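Local coordinates for dextranase (Pseudarthrobacter oxydans, PDB 6NZS), which catalyses the endohydrolysis of alpha-1,6-glucosidic linkages in dextran, as a member of glycoside hydrolase family 49, at residues A[142-148]-A[186-192]; A[320-326]-A[346-352]. Numbering follows the deposited sequence.

Contact 1. Residues A[142-148]-A[186-192]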
ATOM      1  N   ALA A 142      -5.854 -17.683  -0.532  1.00 10.82           N
ATOM      2  CA  ALA A 142      -5.299 -16.339  -0.536  1.00 12.20           C
ATOM      3  C   ALA A 142      -5.761 -15.503   0.648  1.00 12.73           C
ATOM      4  O   ALA A 142      -5.180 -14.439   0.888  1.00 13.25           O
ATOM      5  CB  ALA A 142      -5.711 -15.609  -1.818  1.00 13.19           C
ATOM      6  N   GLY A 143      -6.787 -15.949   1.368  1.00 11.74           N
ATOM      7  CA  GLY A 143      -7.441 -15.073   2.318  1.00 11.62           C
ATOM      8  C   GLY A 143      -8.078 -13.888   1.597  1.00 10.55           C
ATOM      9  O   GLY A 143      -8.117 -13.806   0.364  1.00 11.25           O
ATOM     10  N   TYR A 144      -8.601 -12.966   2.407  1.00 10.37           N
ATOM     11  CA  TYR A 144      -9.208 -11.743   1.900  1.00  9.95           C
ATOM     12  C   TYR A 144      -8.790 -10.581   2.784  1.00 10.23           C
ATOM     13  O   TYR A 144      -8.798 -10.699   4.011  1.00 10.15           O
ATOM     14  CB  TYR A 144     -10.740 -11.839   1.959  1.00 10.85           C
ATOM     15  CG  TYR A 144     -11.369 -12.741   0.932  1.00  9.65           C
ATOM     16  CD1 TYR A 144     -11.574 -14.098   1.197  1.00 10.98           C
ATOM     17  CD2 TYR A 144     -11.764 -12.251  -0.312  1.00 11.72           C
ATOM     18  CE1 TYR A 144     -12.155 -14.931   0.255  1.00 11.72           C
ATOM     19  CE2 TYR A 144     -12.348 -13.093  -1.263  1.00 15.99           C
ATOM     20  CZ  TYR A 144     -12.535 -14.430  -0.968  1.00 15.02           C
ATOM     21  OH  TYR A 144     -13.111 -15.287  -1.891  1.00 19.02           O
ATOM     22  N   ARG A 145      -8.428  -9.463   2.159  1.00  8.23           N
ATOM     23  CA  ARG A 145      -8.166  -8.208   2.859  1.00  7.52           C
ATOM     24  C   ARG A 145      -9.150  -7.180   2.318  1.00  8.78           C
ATOM     25  O   ARG A 145      -9.178  -6.927   1.107  1.00  9.71           O
ATOM     26  CB  ARG A 145      -6.720  -7.761   2.613  1.00  8.98           C
ATOM     27  CG  ARG A 145      -5.665  -8.677   3.283  1.00  9.80           C
ATOM     28  CD  ARG A 145      -4.491  -9.028   2.357  1.00 11.10           C
ATOM     29  NE  ARG A 145      -4.923  -9.783   1.176  1.00 10.99           N
ATOM     30  CZ  ARG A 145      -5.210 -11.080   1.166  1.00 12.17           C
ATOM     31  NH1 ARG A 145      -5.120 -11.805   2.275  1.00 14.78           N
ATOM     32  NH2 ARG A 145      -5.602 -11.658   0.037  1.00 12.58           N
ATOM     33  N   PHE A 146      -9.978  -6.611   3.193  1.00  7.38           N
ATOM     34  CA  PHE A 146     -11.076  -5.782   2.710  1.00  8.89           C
ATOM     35  C   PHE A 146     -11.466  -4.744   3.750  1.00  8.07           C
ATOM     36  O   PHE A 146     -11.116  -4.849   4.930  1.00  9.33           O
ATOM     37  CB  PHE A 146     -12.291  -6.637   2.293  1.00  9.10           C
ATOM     38  CG  PHE A 146     -12.870  -7.487   3.398  1.00  9.69           C
ATOM     39  CD1 PHE A 146     -12.304  -8.708   3.724  1.00 10.42           C
ATOM     40  CD2 PHE A 146     -14.002  -7.065   4.089  1.00 10.19           C
ATOM     41  CE1 PHE A 146     -12.848  -9.484   4.732  1.00 10.46           C
ATOM     42  CE2 PHE A 146     -14.555  -7.825   5.093  1.00 10.67           C
ATOM     43  CZ  PHE A 146     -13.984  -9.046   5.411  1.00  9.67           C
ATOM     44  N   SER A 147     -12.222  -3.749   3.287  1.00  7.77           N
ATOM     45  CA  SER A 147     -12.675  -2.625   4.088  1.00  6.83           C
ATOM     46  C   SER A 147     -14.161  -2.782   4.397  1.00  9.23           C
ATOM     47  O   SER A 147     -14.956  -3.151   3.520  1.00  9.36           O
ATOM     48  CB  SER A 147     -12.461  -1.343   3.277  1.00  8.13           C
ATOM     49  OG  SER A 147     -13.047  -0.232   3.925  1.00  9.00           O
ATOM     50  N   VAL A 148     -14.529  -2.493   5.647  1.00  8.25           N
ATOM     51  CA  VAL A 148     -15.908  -2.540   6.128  1.00  9.21           C
ATOM     52  C   VAL A 148     -16.353  -1.106   6.407  1.00  8.20           C
ATOM     53  O   VAL A 148     -15.745  -0.409   7.231  1.00  9.40           O
ATOM     54  CB  VAL A 148     -16.018  -3.411   7.390  1.00  9.18           C
ATOM     55  CG1 VAL A 148     -17.437  -3.406   7.937  1.00 10.81           C
ATOM     56  CG2 VAL A 148     -15.550  -4.837   7.092  1.00 11.10           C
ATOM     57  N   MET A 186     -11.887   0.687   8.631  1.00  8.72           N
ATOM     58  CA  MET A 186     -11.867  -0.614   9.296  1.00  9.55           C
ATOM     59  C   MET A 186     -11.501  -1.665   8.259  1.00  8.41           C
ATOM     60  O   MET A 186     -12.318  -1.983   7.385  1.00  9.65           O
ATOM     61  CB  MET A 186     -13.223  -0.941   9.926  1.00  9.18           C
ATOM     62  CG  MET A 186     -13.287  -2.338  10.562  1.00  9.46           C
ATOM     63  SD  MET A 186     -12.067  -2.545  11.883  1.00  9.50           S
ATOM     64  CE  MET A 186     -12.288  -4.281  12.272  1.00 10.81           C
ATOM     65  N   MET A 187     -10.289  -2.213   8.368  1.00  8.12           N
ATOM     66  CA  MET A 187      -9.816  -3.265   7.484  1.00  7.74           C
ATOM     67  C   MET A 187      -9.878  -4.598   8.207  1.00 10.71           C
ATOM     68  O   MET A 187      -9.583  -4.687   9.402  1.00 11.21           O
ATOM     69  CB  MET A 187      -8.368  -2.990   7.082  1.00  9.92           C
ATOM     70  CG  MET A 187      -8.188  -2.721   5.606  1.00 14.60           C
ATOM     71  SD  MET A 187      -9.149  -1.310   5.050  1.00 14.50           S
ATOM     72  CE  MET A 187      -8.463  -0.039   6.121  1.00 17.66           C
ATOM     73  N   ILE A 188     -10.271  -5.637   7.477  1.00  8.10           N
ATOM     74  CA  ILE A 188     -10.198  -7.010   7.962  1.00  8.35           C
ATOM     75  C   ILE A 188      -9.191  -7.757   7.102  1.00  8.98           C
ATOM     76  O   ILE A 188      -9.294  -7.759   5.867  1.00  9.07           O
ATOM     77  CB  ILE A 188     -11.564  -7.714   7.930  1.00  9.62           C
ATOM     78  CG1 ILE A 188     -12.547  -7.011   8.871  1.00  9.67           C
ATOM     79  CG2 ILE A 188     -11.413  -9.199   8.309  1.00 10.51           C
ATOM     80  CD1 ILE A 188     -13.968  -7.558   8.811  1.00 11.91           C
ATOM     81  N   PHE A 189      -8.216  -8.379   7.750  1.00  7.29           N
ATOM     82  CA  PHE A 189      -7.230  -9.209   7.080  1.00  8.07           C
ATOM     83  C   PHE A 189      -7.514 -10.641   7.538  1.00  9.11           C
ATOM     84  O   PHE A 189      -7.050 -11.074   8.595  1.00  9.72           O
ATOM     85  CB  PHE A 189      -5.813  -8.778   7.464  1.00  9.01           C
ATOM     86  CG  PHE A 189      -5.478  -7.340   7.121  1.00  9.98           C
ATOM     87  CD1 PHE A 189      -6.115  -6.661   6.080  1.00  9.39           C
ATOM     88  CD2 PHE A 189      -4.496  -6.681   7.844  1.00 10.57           C
ATOM     89  CE1 PHE A 189      -5.773  -5.343   5.780  1.00  9.39           C
ATOM     90  CE2 PHE A 189      -4.150  -5.375   7.547  1.00 10.32           C
ATOM     91  CZ  PHE A 189      -4.790  -4.701   6.512  1.00  9.83           C
ATOM     92  N   ALA A 190      -8.324 -11.355   6.749  1.00  8.03           N
ATOM     93  CA  ALA A 190      -8.686 -12.748   7.013  1.00  9.12           C
ATOM     94  C   ALA A 190      -7.648 -13.591   6.295  1.00  9.79           C
ATOM     95  O   ALA A 190      -7.704 -13.748   5.074  1.00  9.69           O
ATOM     96  CB  ALA A 190     -10.090 -13.032   6.487  1.00  9.72           C
ATOM     97  N   GLU A 191      -6.684 -14.109   7.047  1.00  8.47           N
ATOM     98  CA  GLU A 191      -5.500 -14.704   6.466  1.00  9.84           C
ATOM     99  C   GLU A 191      -5.527 -16.220   6.618  1.00  9.68           C
ATOM    100  O   GLU A 191      -6.024 -16.745   7.618  1.00  9.58           O
ATOM    101  CB  GLU A 191      -4.242 -14.155   7.151  1.00 10.77           C
ATOM    102  CG  GLU A 191      -4.095 -12.637   7.054  1.00 11.36           C
ATOM    103  CD  GLU A 191      -4.094 -12.152   5.634  1.00 15.82           C
ATOM    104  OE1 GLU A 191      -3.099 -12.418   4.954  1.00 16.29           O
ATOM    105  OE2 GLU A 191      -5.067 -11.487   5.192  1.00 16.40           O
ATOM    106  N   PRO A 192      -4.992 -16.953   5.646  1.00  9.94           N
ATOM    107  CA  PRO A 192      -5.090 -18.417   5.700  1.00 10.46           C
ATOM    108  C   PRO A 192      -4.228 -19.009   6.809  1.00 12.02           C
ATOM    109  O   PRO A 192      -3.056 -18.653   6.972  1.00 12.60           O
ATOM    110  CB  PRO A 192      -4.602 -18.849   4.314  1.00 11.32           C
ATOM    111  CG  PRO A 192      -3.744 -17.733   3.839  1.00 12.55           C
ATOM    112  CD  PRO A 192      -4.353 -16.479   4.406  1.00 11.68           C
TER
HETATM  113  O   HOH W   1     -13.461   0.999   6.304  1.00  8.39           O

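Contact 2. Residues A[320-326]-A[346-352]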
ATOM      1  N   SER A 320      21.957  -6.766  -1.442  1.00 15.58           N
ATOM      2  CA  SER A 320      22.032  -7.829  -2.436  1.00 15.21           C
ATOM      3  C   SER A 320      23.465  -7.945  -2.944  1.00 15.62           C
ATOM      4  O   SER A 320      24.014  -6.977  -3.484  1.00 16.20           O
ATOM      5  CB  SER A 320      21.087  -7.557  -3.609  1.00 14.25           C
ATOM      6  OG  SER A 320      21.212  -8.570  -4.603  1.00 14.85           O
ATOM      7  N   ALA A 321      24.056  -9.127  -2.771  1.00 16.14           N
ATOM      8  CA  ALA A 321      25.358  -9.427  -3.341  1.00 17.28           C
ATOM      9  C   ALA A 321      25.197  -9.750  -4.821  1.00 19.67           C
ATOM     10  O   ALA A 321      24.089  -9.899  -5.333  1.00 17.56           O
ATOM     11  CB  ALA A 321      25.980 -10.624  -2.622  1.00 19.06           C
ATOM     12  N   ASP A 322      26.324  -9.852  -5.529  1.00 19.19           N
ATOM     13  CA  ASP A 322      26.244 -10.301  -6.916  1.00 17.98           C
ATOM     14  C   ASP A 322      25.615 -11.686  -7.011  1.00 17.35           C
ATOM     15  O   ASP A 322      24.879 -11.975  -7.962  1.00 20.10           O
ATOM     16  CB  ASP A 322      27.632 -10.295  -7.557  1.00 18.51           C
ATOM     17  CG  ASP A 322      28.035  -8.928  -8.056  1.00 26.22           C
ATOM     18  OD1 ASP A 322      27.143  -8.086  -8.295  1.00 23.41           O
ATOM     19  OD2 ASP A 322      29.249  -8.690  -8.213  1.00 28.29           O
ATOM     20  N   ALA A 323      25.885 -12.551  -6.032  1.00 17.67           N
ATOM     21  CA  ALA A 323      25.324 -13.894  -6.036  1.00 19.01           C
ATOM     22  C   ALA A 323      23.798 -13.845  -6.006  1.00 18.35           C
ATOM     23  O   ALA A 323      23.193 -12.909  -5.467  1.00 18.43           O
ATOM     24  CB  ALA A 323      25.824 -14.682  -4.820  1.00 22.14           C
ATOM     25  N   GLU A 324      23.187 -14.864  -6.605  1.00 18.13           N
ATOM     26  CA  GLU A 324      21.736 -14.998  -6.614  1.00 17.00           C
ATOM     27  C   GLU A 324      21.225 -15.224  -5.198  1.00 19.15           C
ATOM     28  O   GLU A 324      21.745 -16.069  -4.462  1.00 20.52           O
ATOM     29  CB  GLU A 324      21.333 -16.176  -7.502  1.00 20.47           C
ATOM     30  CG  GLU A 324      19.847 -16.523  -7.463  1.00 25.71           C
ATOM     31  CD  GLU A 324      19.516 -17.783  -8.251  1.00 33.84           C
ATOM     32  OE1 GLU A 324      19.169 -18.807  -7.624  1.00 39.12           O
ATOM     33  OE2 GLU A 324      19.602 -17.751  -9.497  1.00 40.23           O
ATOM     34  N   GLN A 325      20.182 -14.481  -4.819  1.00 15.26           N
ATOM     35  CA  GLN A 325      19.629 -14.557  -3.477  1.00 15.62           C
ATOM     36  C   GLN A 325      18.114 -14.494  -3.573  1.00 14.43           C
ATOM     37  O   GLN A 325      17.558 -14.024  -4.567  1.00 15.82           O
ATOM     38  CB  GLN A 325      20.116 -13.394  -2.610  1.00 15.02           C
ATOM     39  CG  GLN A 325      21.618 -13.401  -2.323  1.00 15.30           C
ATOM     40  CD  GLN A 325      22.102 -12.062  -1.812  1.00 14.18           C
ATOM     41  OE1 GLN A 325      22.155 -11.081  -2.553  1.00 14.76           O
ATOM     42  NE2 GLN A 325      22.428 -12.002  -0.523  1.00 17.68           N
ATOM     43  N   LYS A 326      17.454 -14.958  -2.517  1.00 12.94           N
ATOM     44  CA  LYS A 326      16.001 -14.946  -2.446  1.00 12.27           C
ATOM     45  C   LYS A 326      15.557 -14.373  -1.112  1.00 14.00           C
ATOM     46  O   LYS A 326      16.245 -14.509  -0.098  1.00 12.40           O
ATOM     47  CB  LYS A 326      15.432 -16.355  -2.587  1.00 15.58           C
ATOM     48  CG  LYS A 326      15.758 -17.013  -3.922  1.00 20.20           C
ATOM     49  CD  LYS A 326      15.325 -18.468  -3.926  1.00 24.03           C
ATOM     50  CE  LYS A 326      14.007 -18.649  -4.644  1.00 32.34           C
ATOM     51  NZ  LYS A 326      14.031 -19.836  -5.544  1.00 38.39           N
ATOM     52  N   GLY A 346      22.431  -2.794  -3.765  1.00 19.50           N
ATOM     53  CA  GLY A 346      23.394  -3.767  -4.236  1.00 18.97           C
ATOM     54  C   GLY A 346      23.084  -4.182  -5.664  1.00 16.83           C
ATOM     55  O   GLY A 346      22.741  -3.347  -6.509  1.00 20.75           O
ATOM     56  N   ASN A 347      23.204  -5.474  -5.929  1.00 15.01           N
ATOM     57  CA  ASN A 347      22.862  -5.987  -7.250  1.00 16.01           C
ATOM     58  C   ASN A 347      21.348  -6.133  -7.318  1.00 15.90           C
ATOM     59  O   ASN A 347      20.778  -7.095  -6.795  1.00 16.34           O
ATOM     60  CB  ASN A 347      23.572  -7.304  -7.536  1.00 16.93           C
ATOM     61  CG  ASN A 347      23.430  -7.722  -8.985  1.00 18.14           C
ATOM     62  OD1 ASN A 347      22.372  -7.541  -9.594  1.00 17.90           O
ATOM     63  ND2 ASN A 347      24.498  -8.269  -9.554  1.00 19.24           N
ATOM     64  N   GLU A 348      20.700  -5.187  -7.997  1.00 15.81           N
ATOM     65  CA  GLU A 348      19.245  -5.187  -8.104  1.00 15.20           C
ATOM     66  C   GLU A 348      18.707  -6.268  -9.033  1.00 17.97           C
ATOM     67  O   GLU A 348      17.483  -6.433  -9.117  1.00 15.98           O
ATOM     68  CB  GLU A 348      18.763  -3.798  -8.532  1.00 17.48           C
ATOM     69  CG  GLU A 348      19.194  -2.702  -7.559  1.00 21.64           C
ATOM     70  CD  GLU A 348      18.667  -1.317  -7.918  1.00 27.69           C
ATOM     71  OE1 GLU A 348      18.065  -1.155  -8.999  1.00 30.13           O
ATOM     72  OE2 GLU A 348      18.869  -0.383  -7.113  1.00 35.53           O
ATOM     73  N   GLN A 349      19.568  -7.019  -9.717  1.00 15.19           N
ATOM     74  CA  GLN A 349      19.124  -8.074 -10.615  1.00 15.22           C
ATOM     75  C   GLN A 349      19.248  -9.472 -10.018  1.00 14.07           C
ATOM     76  O   GLN A 349      18.839 -10.439 -10.665  1.00 16.60           O
ATOM     77  CB  GLN A 349      19.888  -7.999 -11.945  1.00 17.50           C
ATOM     78  CG  GLN A 349      19.591  -6.744 -12.758  1.00 20.48           C
ATOM     79  CD  GLN A 349      20.090  -6.848 -14.193  1.00 29.42           C
ATOM     80  OE1 GLN A 349      20.096  -7.928 -14.786  1.00 37.13           O
ATOM     81  NE2 GLN A 349      20.512  -5.720 -14.756  1.00 38.15           N
ATOM     82  N   THR A 350      19.779  -9.610  -8.801  1.00 14.78           N
ATOM     83  CA  THR A 350      20.011 -10.931  -8.217  1.00 15.45           C
ATOM     84  C   THR A 350      19.422 -11.040  -6.816  1.00 15.44           C
ATOM     85  O   THR A 350      19.975 -11.705  -5.939  1.00 15.07           O
ATOM     86  CB  THR A 350      21.495 -11.292  -8.215  1.00 15.15           C
ATOM     87  OG1 THR A 350      22.203 -10.371  -7.390  1.00 15.50           O
ATOM     88  CG2 THR A 350      22.071 -11.247  -9.636  1.00 18.31           C
ATOM     89  N   PHE A 351      18.272 -10.409  -6.583  1.00 13.10           N
ATOM     90  CA  PHE A 351      17.605 -10.441  -5.278  1.00 14.05           C
ATOM     91  C   PHE A 351      16.125 -10.710  -5.529  1.00 13.83           C
ATOM     92  O   PHE A 351      15.328  -9.786  -5.716  1.00 13.96           O
ATOM     93  CB  PHE A 351      17.829  -9.145  -4.506  1.00 12.73           C
ATOM     94  CG  PHE A 351      17.522  -9.265  -3.045  1.00 12.97           C
ATOM     95  CD1 PHE A 351      18.479  -9.740  -2.158  1.00 13.99           C
ATOM     96  CD2 PHE A 351      16.271  -8.910  -2.556  1.00 13.86           C
ATOM     97  CE1 PHE A 351      18.195  -9.863  -0.811  1.00 15.12           C
ATOM     98  CE2 PHE A 351      15.981  -9.026  -1.210  1.00 16.09           C
ATOM     99  CZ  PHE A 351      16.939  -9.501  -0.336  1.00 16.35           C
ATOM    100  N   HIS A 352      15.747 -11.978  -5.513  1.00 12.07           N
ATOM    101  CA  HIS A 352      14.457 -12.411  -6.035  1.00 11.91           C
ATOM    102  C   HIS A 352      13.460 -12.567  -4.901  1.00 12.68           C
ATOM    103  O   HIS A 352      13.642 -13.408  -4.013  1.00 14.41           O
ATOM    104  CB  HIS A 352      14.637 -13.702  -6.829  1.00 15.57           C
ATOM    105  CG  HIS A 352      15.713 -13.590  -7.862  1.00 15.47           C
ATOM    106  ND1 HIS A 352      15.658 -12.674  -8.892  1.00 15.58           N
ATOM    107  CD2 HIS A 352      16.898 -14.233  -7.995  1.00 17.18           C
ATOM    108  CE1 HIS A 352      16.754 -12.774  -9.626  1.00 18.28           C
ATOM    109  NE2 HIS A 352      17.522 -13.712  -9.103  1.00 17.48           N
TER

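Contact 1. Residues A[142-148]-A[186-192]
Just before the strand begins, the carbonyl of Ala142 serves as a landing point for the guanidinium of Arg145, which reaches back so that NH1 and NH2 lie 3.0 and 2.9 Å from Ala142 O. Gly143 follows with positive phi; a CB here would run into Ala190 O, and without one its CA can lie 3.1 Å from that oxygen. Tyr144 then opens an antiparallel ladder with 186-192: its N and O each bond the backbone of Ala190, Tyr144 N to Ala190 O and Ala190 N to Tyr144 O, both at 2.9 Å. Arg145 takes the next, non-hydrogen-bonded pair with Phe189. Arg145 CG touches Phe189 CD1 at 3.5 Å, while NH1 forms a buried salt bridge to Glu191 OE2 at 2.9 Å; the other carboxylate oxygen of Glu191 meets Lys359. Phe146, paired with Ile188 through two backbone bonds, holds its ring over Ile188 CB in a CH-pi contact, 4.0 Å from CB to centroid. Small Ser147 faces Met187, its CB 3.8 Å from SD; its hydroxyl bonds Glu149 and a water that also joins Val148 O and Met186 N. Val148 N closes the ladder on Met186 O at 2.9 Å, and its CG2 touches Ile188 CD1 at 3.6 Å. Strand 176-192 of the N-terminal Ig-like domain thus lies between 144-150 and the parallel strand 84-92. The face of Arg145 and Phe189 packs on solenoid strands 351-361 and 398-407, whereas Tyr144 and Phe146 meet Phe123 edge-to-face.

Contact 2. Residues A[320-326]-A[346-352]
A corner between two successive coils of the parallel beta-solenoid is built here, each segment leaving one sheet and entering the next. At the start, Asn347 N donates to Ser320 O at 3.0 Å and Ser320 OG to Asn347 O at 2.7 Å, a short side chain reaching the neighbouring coil. Gly346 fits because a CB would collide with Ser320 O. Asn347 has two roles: ND2 bonds Asp322 OD1 at 2.9 Å, and OD1 accepts from Gln349 N at 2.9 Å, an Asx turn within the type I turn 347-350. This right-handed, pectate-lyase-like beta-helix turns from the sheet of Ser320 and Gly346 to that of Gln325 and Phe351. Thr350 directs OG1 among the carbonyls of Ala321, Asp322 and Ala323, nearest Ala321 O at 2.8 Å. Parallel pairing then resumes: Gln325 N bonds Thr350 O at 3.0 Å and His352 N bonds Gln325 O at 2.9 Å. The Phe351 ring presents its edge to Gln325 OE1, which accepts from Ala321 N, while His352 ND1 bonds Lys375 O.

From the N terminus, contact 1 comes first: segment 142-148 is rejoined 38 residues later by 186-192, closing a loop that includes strand 154-159 and stays within the Ig-like domain. The chain then enters the solenoid, where contact 2 brings 320-326 and 346-352 together, their nearest ends 20 residues apart and paired residues 26 apart, one coil. The two loops follow in series, neither nested nor crossed, with centres 32 Å apart and nearest atoms about 19 Å apart. Strand 351-361 relates them: its first residues belong to contact 2, and farther along it Asn357 and Lys359 meet contact 1. One contact therefore pairs strands where the Ig-like domain docks, the other coil with coil.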